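Local coordinates for probable transcriptional regulator, LysR family protein (Rhodococcus sp., PDB 2QL3) that probably regulates transcription by binding DNA as a LysR-family protein, this chain being its C-terminal LysR substrate-binding domain, at residues G10-P13 against A14-P17; E40-Q43 against N44-R47; A99-A102 against E103-M106; T115-A118 against M119-R123; Y133-N137 against F138-R142. All coordinates share one frame; numbering follows the deposited sequence.

Contact 1 of 5, residues G10-P13 against A14-P17; sequences GCYP and ALGP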
# COMPACT_ATOMS: atom_id res chain seq x y z
N GLY A 10 6.77 -11.34 -11.16
CA GLY A 10 6.44 -11.10 -9.76
C GLY A 10 7.18 -9.89 -9.26
O GLY A 10 8.18 -9.44 -9.89
N CYS A 11 6.74 -9.35 -8.12
CA CYS A 11 7.51 -8.32 -7.43
C CYS A 11 7.10 -8.18 -5.97
O CYS A 11 6.04 -8.70 -5.59
CB CYS A 11 7.40 -6.98 -8.16
SG CYS A 11 5.89 -6.11 -7.92
N TYR A 12 7.92 -7.49 -5.16
CA TYR A 12 7.56 -7.16 -3.77
C TYR A 12 6.56 -6.00 -3.81
O TYR A 12 6.67 -5.13 -4.65
CB TYR A 12 8.77 -6.73 -2.93
CG TYR A 12 9.85 -7.78 -2.74
CD1 TYR A 12 9.55 -9.15 -2.82
CD2 TYR A 12 11.16 -7.39 -2.46
CE1 TYR A 12 10.56 -10.12 -2.67
CE2 TYR A 12 12.16 -8.32 -2.31
CZ TYR A 12 11.85 -9.68 -2.39
OH TYR A 12 12.85 -10.59 -2.27
N PRO A 13 5.54 -6.01 -2.91
CA PRO A 13 4.47 -4.99 -3.01
C PRO A 13 4.89 -3.51 -3.11
O PRO A 13 4.27 -2.79 -3.87
CB PRO A 13 3.56 -5.28 -1.78
CG PRO A 13 3.80 -6.80 -1.53
CD PRO A 13 5.30 -6.96 -1.81
N ALA A 14 5.92 -3.09 -2.38
CA ALA A 14 6.45 -1.73 -2.42
C ALA A 14 7.05 -1.33 -3.77
O ALA A 14 7.26 -0.16 -4.06
CB ALA A 14 7.49 -1.57 -1.33
N LEU A 15 7.33 -2.32 -4.60
CA LEU A 15 7.86 -2.11 -5.93
C LEU A 15 6.70 -2.02 -6.94
O LEU A 15 6.89 -1.51 -8.05
CB LEU A 15 8.77 -3.28 -6.28
CG LEU A 15 10.29 -3.12 -6.14
CD1 LEU A 15 10.74 -2.01 -5.34
CD2 LEU A 15 11.02 -4.42 -5.78
N GLY A 16 5.54 -2.57 -6.58
CA GLY A 16 4.37 -2.54 -7.45
C GLY A 16 3.95 -1.19 -8.00
O GLY A 16 3.70 -1.09 -9.18
N PRO A 17 3.82 -0.13 -7.15
CA PRO A 17 3.42 1.23 -7.69
C PRO A 17 4.54 2.16 -8.16
O PRO A 17 4.29 3.18 -8.77
CB PRO A 17 2.70 1.89 -6.51
CG PRO A 17 3.10 1.10 -5.28
CD PRO A 17 3.88 -0.14 -5.67

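Contact 2 of 5, residues E40-Q43 against N44-R47; sequences EDTQ and NRLR. With PO4 (phosphate ion), chain O; PO4 (phosphate ion), chain Q.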
# COMPACT_ATOMS: atom_id res chain seq x y z
N GLU A 40 2.10 -9.58 -7.16
CA GLU A 40 2.86 -9.02 -6.05
C GLU A 40 2.88 -10.05 -4.95
O GLU A 40 1.85 -10.63 -4.64
CB GLU A 40 2.14 -7.78 -5.50
CG GLU A 40 2.52 -6.53 -6.18
CD GLU A 40 1.61 -5.36 -5.84
OE1 GLU A 40 0.38 -5.59 -5.69
OE2 GLU A 40 2.12 -4.23 -5.74
N ASP A 41 4.03 -10.29 -4.35
CA ASP A 41 4.03 -11.20 -3.18
C ASP A 41 5.10 -10.90 -2.22
O ASP A 41 6.02 -10.18 -2.56
CB ASP A 41 4.04 -12.69 -3.55
CG ASP A 41 2.95 -13.43 -2.81
OD1 ASP A 41 2.76 -13.20 -1.56
OD2 ASP A 41 2.29 -14.25 -3.48
N THR A 42 4.92 -11.40 -0.98
CA THR A 42 5.83 -11.14 0.11
C THR A 42 7.10 -11.94 -0.15
O THR A 42 7.18 -12.72 -1.10
CB THR A 42 5.22 -11.67 1.42
OG1 THR A 42 4.98 -13.06 1.27
CG2 THR A 42 3.90 -10.97 1.73
N GLN A 43 8.08 -11.78 0.72
CA GLN A 43 9.41 -12.26 0.40
C GLN A 43 9.53 -13.77 0.14
O GLN A 43 9.98 -14.15 -0.93
CB GLN A 43 10.35 -11.81 1.49
CG GLN A 43 11.71 -12.44 1.44
CD GLN A 43 12.57 -12.01 2.62
OE1 GLN A 43 13.58 -11.36 2.41
NE2 GLN A 43 12.18 -12.40 3.86
N ASN A 44 9.18 -14.62 1.10
CA ASN A 44 9.25 -16.09 0.85
C ASN A 44 8.31 -16.59 -0.24
O ASN A 44 8.66 -17.53 -0.97
CB ASN A 44 9.03 -16.91 2.12
CG ASN A 44 10.01 -16.50 3.25
OD1 ASN A 44 10.94 -15.76 3.01
ND2 ASN A 44 9.81 -17.04 4.44
N ARG A 45 7.13 -16.02 -0.33
CA ARG A 45 6.14 -16.51 -1.24
C ARG A 45 6.63 -16.24 -2.64
O ARG A 45 6.54 -17.15 -3.48
CB ARG A 45 4.73 -15.93 -0.94
CG ARG A 45 4.13 -16.41 0.39
CD ARG A 45 2.77 -15.70 0.74
NE ARG A 45 1.89 -15.61 -0.44
CZ ARG A 45 0.78 -16.33 -0.63
NH1 ARG A 45 0.10 -16.21 -1.76
NH2 ARG A 45 0.36 -17.19 0.29
N LEU A 46 7.22 -15.08 -2.89
CA LEU A 46 7.76 -14.77 -4.28
C LEU A 46 8.91 -15.74 -4.62
O LEU A 46 8.99 -16.29 -5.71
CB LEU A 46 8.26 -13.32 -4.39
CG LEU A 46 8.06 -12.64 -5.79
CD1 LEU A 46 6.57 -12.43 -5.96
CD2 LEU A 46 8.75 -11.32 -5.92
N ARG A 47 9.77 -16.01 -3.63
CA ARG A 47 10.91 -16.93 -3.85
C ARG A 47 10.42 -18.35 -4.17
O ARG A 47 10.93 -19.04 -5.08
CB ARG A 47 11.81 -16.91 -2.58
CG ARG A 47 12.84 -18.04 -2.50
CD ARG A 47 13.74 -17.89 -1.23
NE ARG A 47 13.19 -18.69 -0.15
CZ ARG A 47 12.76 -18.24 1.00
NH1 ARG A 47 12.89 -16.92 1.33
NH2 ARG A 47 12.25 -19.14 1.87
P PO4 O . 6.71 -14.30 3.82
O1 PO4 O . 8.14 -13.88 3.65
O2 PO4 O . 6.05 -14.50 2.45
O3 PO4 O . 6.52 -15.61 4.49
O4 PO4 O . 5.95 -13.18 4.58
P PO4 Q . -2.27 -19.24 -2.17
O1 PO4 Q . -0.89 -19.40 -2.78
O2 PO4 Q . -3.25 -20.19 -2.85
O3 PO4 Q . -2.20 -19.57 -0.69
O4 PO4 Q . -2.75 -17.81 -2.34

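Contact 3 of 5, residues A99-A102 against E103-M106; sequences ADLA and EHPM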
# COMPACT_ATOMS: atom_id res chain seq x y z
N ALA A 99 21.57 8.69 14.42
CA ALA A 99 21.80 8.74 15.86
C ALA A 99 20.99 9.85 16.55
O ALA A 99 20.67 9.71 17.74
CB ALA A 99 23.31 8.92 16.15
N ASP A 100 20.67 10.93 15.81
CA ASP A 100 19.94 12.09 16.37
C ASP A 100 18.45 11.82 16.56
O ASP A 100 17.76 12.56 17.22
CB ASP A 100 20.17 13.37 15.54
CG ASP A 100 21.65 13.83 15.57
OD1 ASP A 100 22.01 14.83 14.90
OD2 ASP A 100 22.47 13.16 16.26
N LEU A 101 17.97 10.72 15.99
CA LEU A 101 16.58 10.28 16.08
C LEU A 101 16.45 9.06 16.99
O LEU A 101 15.37 8.50 17.12
CB LEU A 101 16.08 9.93 14.68
CG LEU A 101 15.87 11.14 13.77
CD1 LEU A 101 15.85 10.63 12.36
CD2 LEU A 101 14.51 11.80 14.16
N ALA A 102 17.54 8.63 17.62
CA ALA A 102 17.49 7.42 18.44
C ALA A 102 16.41 7.45 19.52
O ALA A 102 15.85 6.40 19.89
CB ALA A 102 18.89 7.11 19.07
N GLU A 103 16.13 8.65 20.05
CA GLU A 103 15.14 8.76 21.10
C GLU A 103 13.74 9.23 20.63
O GLU A 103 12.85 9.37 21.44
CB GLU A 103 15.68 9.57 22.31
CG GLU A 103 16.83 8.83 23.09
CD GLU A 103 16.32 7.58 23.90
OE1 GLU A 103 15.67 7.78 24.97
OE2 GLU A 103 16.57 6.42 23.47
N HIS A 104 13.57 9.47 19.32
CA HIS A 104 12.25 9.87 18.77
C HIS A 104 11.54 8.60 18.28
O HIS A 104 12.22 7.65 17.83
CB HIS A 104 12.43 10.80 17.58
CG HIS A 104 12.89 12.17 17.94
ND1 HIS A 104 14.23 12.51 18.00
CD2 HIS A 104 12.20 13.29 18.24
CE1 HIS A 104 14.34 13.78 18.36
NE2 HIS A 104 13.12 14.28 18.50
N PRO A 105 10.19 8.57 18.38
CA PRO A 105 9.43 7.37 18.04
C PRO A 105 9.56 7.06 16.57
O PRO A 105 9.45 7.96 15.76
CB PRO A 105 7.96 7.77 18.29
CG PRO A 105 7.94 9.19 18.52
CD PRO A 105 9.32 9.68 18.82
N MSE A 106 9.78 5.80 16.20
CA MSE A 106 9.85 5.45 14.81
C MSE A 106 8.57 4.75 14.32
O MSE A 106 7.92 4.06 15.08
CB MSE A 106 11.11 4.58 14.53
CG MSE A 106 11.31 4.23 13.03
SE MSE A 106 12.35 2.58 12.88
CE MSE A 106 12.78 2.66 10.90
O HOH W 1 17.34 11.55 19.89

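Contact 4 of 5, residues T115-A118 against M119-R123; sequences TNHA and MDVCR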
# COMPACT_ATOMS: atom_id res chain seq x y z
N THR A 115 12.58 -4.76 6.54
CA THR A 115 12.56 -4.75 7.97
C THR A 115 13.97 -4.97 8.54
O THR A 115 14.39 -4.20 9.37
CB THR A 115 11.69 -5.83 8.53
OG1 THR A 115 10.51 -5.95 7.75
CG2 THR A 115 11.36 -5.56 10.07
N ASN A 116 14.67 -6.03 8.07
CA ASN A 116 16.04 -6.32 8.51
C ASN A 116 16.97 -5.25 8.01
O ASN A 116 17.91 -4.86 8.71
CB ASN A 116 16.56 -7.68 8.00
CG ASN A 116 15.93 -8.87 8.66
OD1 ASN A 116 15.05 -8.76 9.53
ND2 ASN A 116 16.41 -10.07 8.28
N HIS A 117 16.75 -4.78 6.78
CA HIS A 117 17.60 -3.70 6.24
C HIS A 117 17.57 -2.48 7.22
O HIS A 117 18.61 -1.91 7.58
CB HIS A 117 17.13 -3.26 4.83
CG HIS A 117 17.94 -2.13 4.27
ND1 HIS A 117 17.49 -0.82 4.24
CD2 HIS A 117 19.22 -2.09 3.82
CE1 HIS A 117 18.44 -0.04 3.78
NE2 HIS A 117 19.50 -0.78 3.50
N ALA A 118 16.35 -2.12 7.64
CA ALA A 118 16.11 -0.94 8.44
C ALA A 118 16.75 -1.15 9.82
O ALA A 118 17.44 -0.28 10.28
CB ALA A 118 14.61 -0.59 8.55
N MSE A 119 16.52 -2.31 10.45
CA MSE A 119 17.17 -2.62 11.76
C MSE A 119 18.68 -2.64 11.62
O MSE A 119 19.40 -2.28 12.57
CB MSE A 119 16.74 -3.98 12.33
CG MSE A 119 15.31 -4.11 12.76
SE MSE A 119 14.64 -2.58 13.78
CE MSE A 119 12.94 -3.40 14.37
N ASP A 120 19.16 -3.08 10.45
CA ASP A 120 20.61 -3.13 10.14
C ASP A 120 21.21 -1.74 10.07
O ASP A 120 22.26 -1.51 10.63
CB ASP A 120 20.95 -3.91 8.82
CG ASP A 120 20.74 -5.46 8.92
OD1 ASP A 120 20.53 -6.00 10.02
OD2 ASP A 120 20.76 -6.15 7.87
N VAL A 121 20.53 -0.80 9.42
CA VAL A 121 21.06 0.56 9.33
C VAL A 121 21.01 1.40 10.62
O VAL A 121 21.90 2.20 10.88
CB VAL A 121 20.63 1.31 8.02
CG1 VAL A 121 19.80 0.40 7.09
CG2 VAL A 121 19.99 2.67 8.27
N CYS A 122 19.98 1.20 11.45
CA CYS A 122 20.01 1.77 12.81
C CYS A 122 21.14 1.15 13.61
O CYS A 122 21.89 1.85 14.30
CB CYS A 122 18.70 1.56 13.54
SG CYS A 122 17.29 2.47 12.80
N ARG A 123 21.21 -0.18 13.56
CA ARG A 123 22.19 -0.96 14.34
C ARG A 123 23.54 -0.38 14.05
O ARG A 123 24.34 -0.22 14.95
CB ARG A 123 22.17 -2.43 13.91
CG ARG A 123 22.83 -3.40 14.80
CD ARG A 123 22.58 -4.79 14.30
NE ARG A 123 23.88 -5.28 13.92
CZ ARG A 123 24.22 -5.81 12.75
NH1 ARG A 123 23.33 -6.01 11.80
NH2 ARG A 123 25.48 -6.18 12.58

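Contact 5 of 5, residues Y133-N137 against F138-R142; sequences YRTAN and FETAR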
# COMPACT_ATOMS: atom_id res chain seq x y z
N TYR A 133 5.05 2.42 15.98
CA TYR A 133 4.07 1.84 15.07
C TYR A 133 4.77 1.01 14.01
O TYR A 133 5.83 1.37 13.55
CB TYR A 133 3.17 2.92 14.39
CG TYR A 133 2.40 3.76 15.37
CD1 TYR A 133 1.23 3.28 15.97
CD2 TYR A 133 2.88 5.03 15.75
CE1 TYR A 133 0.53 4.04 16.94
CE2 TYR A 133 2.19 5.82 16.72
CZ TYR A 133 1.00 5.30 17.29
OH TYR A 133 0.29 6.03 18.21
N ARG A 134 4.14 -0.10 13.63
CA ARG A 134 4.67 -1.02 12.65
C ARG A 134 3.56 -1.25 11.63
O ARG A 134 2.35 -1.24 11.98
CB ARG A 134 5.08 -2.30 13.41
CG ARG A 134 5.48 -3.45 12.58
CD ARG A 134 5.73 -4.68 13.51
NE ARG A 134 6.70 -4.38 14.57
CZ ARG A 134 8.00 -4.71 14.56
NH1 ARG A 134 8.76 -4.37 15.61
NH2 ARG A 134 8.55 -5.38 13.53
N THR A 135 3.95 -1.37 10.35
CA THR A 135 3.01 -1.59 9.22
C THR A 135 3.75 -2.27 8.05
O THR A 135 4.94 -2.03 7.80
CB THR A 135 2.39 -0.25 8.70
OG1 THR A 135 1.61 -0.51 7.52
CG2 THR A 135 3.49 0.77 8.32
N ALA A 136 3.08 -3.14 7.32
CA ALA A 136 3.71 -3.62 6.08
C ALA A 136 3.32 -2.79 4.84
O ALA A 136 3.79 -3.05 3.72
CB ALA A 136 3.42 -5.14 5.85
N ASN A 137 2.52 -1.74 5.06
CA ASN A 137 1.98 -0.91 3.99
C ASN A 137 2.80 0.37 3.79
O ASN A 137 2.92 1.15 4.68
CB ASN A 137 0.55 -0.55 4.29
CG ASN A 137 -0.16 0.08 3.07
OD1 ASN A 137 0.29 -0.09 1.92
ND2 ASN A 137 -1.24 0.78 3.31
N PHE A 138 3.38 0.56 2.62
CA PHE A 138 4.29 1.68 2.37
C PHE A 138 3.62 3.01 2.62
O PHE A 138 4.20 3.89 3.24
CB PHE A 138 4.81 1.59 0.94
CG PHE A 138 5.99 2.42 0.62
CD1 PHE A 138 7.27 1.87 0.65
CD2 PHE A 138 5.84 3.70 0.12
CE1 PHE A 138 8.42 2.63 0.28
CE2 PHE A 138 6.96 4.45 -0.25
CZ PHE A 138 8.24 3.92 -0.15
N GLU A 139 2.41 3.16 2.11
CA GLU A 139 1.70 4.43 2.27
C GLU A 139 1.26 4.65 3.70
O GLU A 139 1.19 5.79 4.15
CB GLU A 139 0.50 4.53 1.37
CG GLU A 139 -0.16 5.93 1.40
CD GLU A 139 0.79 7.09 1.01
OE1 GLU A 139 0.46 8.26 1.32
OE2 GLU A 139 1.87 6.85 0.42
N THR A 140 0.95 3.58 4.43
CA THR A 140 0.65 3.76 5.82
C THR A 140 1.87 4.36 6.56
O THR A 140 1.70 5.25 7.41
CB THR A 140 0.16 2.46 6.48
OG1 THR A 140 -1.04 2.03 5.81
CG2 THR A 140 -0.11 2.69 7.99
N ALA A 141 3.07 3.92 6.21
CA ALA A 141 4.26 4.45 6.84
C ALA A 141 4.38 5.93 6.52
O ALA A 141 4.61 6.71 7.41
CB ALA A 141 5.52 3.71 6.40
N ARG A 142 4.27 6.30 5.25
CA ARG A 142 4.37 7.73 4.83
C ARG A 142 3.27 8.55 5.43
O ARG A 142 3.55 9.66 5.94
CB ARG A 142 4.27 7.88 3.29
CG ARG A 142 5.40 7.28 2.53
CD ARG A 142 5.19 7.43 1.00
NE ARG A 142 5.47 8.80 0.57
CZ ARG A 142 4.59 9.64 0.04
NH1 ARG A 142 4.99 10.84 -0.36
NH2 ARG A 142 3.33 9.29 -0.11

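Contact 1 of 5, residues G10-P13 against A14-P17
The turn that carries the chain out of strand 5-11 and toward helix 20-30 brings C11, Y12 and P13 against L15 and G16, and it is built mainly by backbone atoms. Two successive i to i+3 bonds overlap. L15 N donates to Y12 O at 2.9 Å, reaching it from above the carbonyl plane; G16 N then donates to P13 O at 3.0 Å, still further out of plane. The steep approaches go with the tightness of the curl, and G16 N also makes a weak bond back to Y12 O. P13 O is pressed from a second direction, because P17 CD sits 3.2 Å from it. P17, being a proline, has no amide hydrogen to offer at the next step. G16 suits its place for a steric reason: a beta carbon on it would fall only 3.0 Å from P13 O.

C11 and Y12 add looser side-chain contacts to these backbone bonds. C11 SG lies between its own backbone N and carbonyl carbon (chi1 77°), a setting that lays the sulfur over the turn, 3.8 Å from G16 N. An apolar approach joins Y12 CB to L15 CD2 at 4.3 Å, while the Y12 ring runs away toward V60 and L65.

C11 still pairs through its backbone with R39 of strand 34-40 and with D41 just beyond it, and P17 packs on T140 of the second subunit. Such a compact turn at the C-terminal end of a parallel strand, leading on to a helix, is typical of alpha/beta folds like that of the LysR substrate-binding domain.

Contact 2 of 5, residues E40-Q43 against N44-R47
The R45 guanidinium is met at its edge: the D41 carboxylate lies near its plane on the NE and NH1 side, and O4 of the chain Q phosphate also lies in plane, accepting a weak bond from NH1. Carboxylate and guanidinium are turned 38° against each other. R45 NE to D41 OD1, at 2.8 Å, is the short leg of the salt bridge, with NE on the syn side of OD1 and 30° out of the carboxylate plane; the bonds from NE and NH1 to OD2 are weak. A bend at chi3 (44°) folds the arginine back to D41. D41 OD1 is gripped twice, since T42 N reaches its anti lone pair at 2.9 Å. The amides of Q43 and N44 are nearly parallel, and N44 OD1 accepts R47 NH1 at 2.8 Å from well above the amide plane.

Next to the salt bridge, L46 CD1 touches D41 CB at 3.5 Å, and L46 continues inward to A58 and V60. T42 stands at the N-cap without a capping bond from its side chain, and its carbonyl O takes L46 N at 3.0 Å as the first helical bond here.

N44 N points almost straight at O1 of the chain O phosphate, 2.9 Å away. Both phosphates probably come from the crystallisation liquor, and the neighbouring O2, modelled too near T42, is doubtfully placed. An anion met by a backbone N-H of the first turn is typical of a helix N-terminus, here that of helix 43-51.

Contact 3 of 5, residues A99-A102 against E103-M106
A type I beta turn from L101 to H104, sharing L101 with the short 3-10 segment before it, is closed by H104 N donating to L101 O at 3.0 Å from above the carbonyl plane. The side chains of the two end residues cross at about a right angle. L101 CD2 reaches the ND1 corner of the H104 imidazole at 3.9 Å, and the same ring presents its edge to L101 CA and to D100 O. With chi1 at -72°, H104 CG is anti to its carbonyl carbon, which brings the ring edge back to the start of the turn. ND1 stays 3.6 Å from D100 O and is buried with no hydrogen-bonding partner in the model.

A water bridges D100 and E103: it donates to D100 O at 2.9 Å and accepts from E103 N at 3.1 Å. E103 bends at chi2 and folds beside the A102 carbonyl.

Around the turn, W151 NE1 donates to H104 O, and the H87 ring meets that of H104 with planes at about 45°. The arrangement is that of a 3-10 segment ending in a type I turn, here the bend that delivers the chain into strand 106-109.

Contact 4 of 5, residues T115-A118 against M119-R123
H117 and V121 form the close-packed side of this piece of helix, while the exposed N116 and R123 mark its solvent side. V121 CG1 sits over one face of the H117 imidazole, 3.8 Å from the ring centroid and 17° off the normal, a CH-pi contact offset toward the rim near CE1. The ring gets there because H117 CG is anti to the backbone N (chi1 178°), which swings it along the helix toward the following turn. The exact place of CG1 is doubtful, however, as it is modelled too near H117 O. On the buried face A118 and V121 pack on L153 of strand 152-154, and C122 SG, 3.7 Å from A118 O, leans toward L98.

All these residues belong to helix 114-125, the crossover of the beta-alpha-beta unit formed with strands 106-109 and 131-135. Its i to i+4 bonds include M119 N to T115 O at 3.0 Å and C122 N to A118 O at 3.2 Å, the latter nearly straight. At the start of the helix T115 OG1 is bonded to D110, while M119, a selenomethionine, lays CG 3.5 Å from T115 O before its chain bends off toward P129.

On the solvent side the grip is slacker. R123 NH1 reaches D120 OD1 at 3.3 Å, a weakly bonded salt bridge in the guanidinium plane, and the carboxylate itself is doubtfully placed, being modelled too near N116 O. With an alanine here instead of D120, the exposed R123 guanidinium would probably lose this carboxylate mate and be set free to turn.

Contact 5 of 5, residues Y133-N137 against F138-R142
T135 and N137 bring their side chains against T140 where strand 131-135 passes, through an ST turn, into helix 138-147, with N137 at the N-cap. T135 OG1, set anti to its backbone N (chi1 173°), accepts N137 N at 2.9 Å, and this bond closes the turn. The T135 and T140 side chains meet at a slant, OG1 of the first lying 3.5 Å from CB of the second, while T135 CG2 faces A141 CB at 4.1 Å. N137 instead stands at about a right angle to T140: its ND2 donates to T140 OG1 at 2.8 Å, with the hydroxyl 30° out of the amide plane. A valine in place of N137 would probably leave T140 OG1 without this amide donor and the helix start less firmly tied. In the backbone, A141 N donates to N137 O at 3.2 Å in the carbonyl plane.

Both threonine hydroxyls also reach across the dimer, T135 OG1 to E40 OE1 and T140 OG1 to E40 OE2 of the second subunit. Within the first turn, E139, whose OE2 also bonds Y164 OH of the second subunit, offers the syn lone pair of that oxygen to R142 NH2, 2.9 Å away and in the guanidinium plane.

How the contacts relate
The five contacts follow one another along the chain without interleaving, and they fall into two groups of the substrate-binding domain. Contacts 1 and 2 sit at the ends of the paired parallel strands 5-11 and 34-40, their centres 10 Å apart, and touch through a probable hydrogen bond from D41 N to C11 O. Contacts 3, 4 and 5 belong to the other group, around the two-stranded parallel sheet 106-109 and 131-135, with centres 14 to 17 Å apart; the centres of contacts 1 and 3 are 28 Å apart. A14 and F138 link the groups within one chain. Between subunits, contact 5 meets residues of contacts 1 and 2 of the partner, so they contribute to the interface between the two subunits, contact 2 through E40.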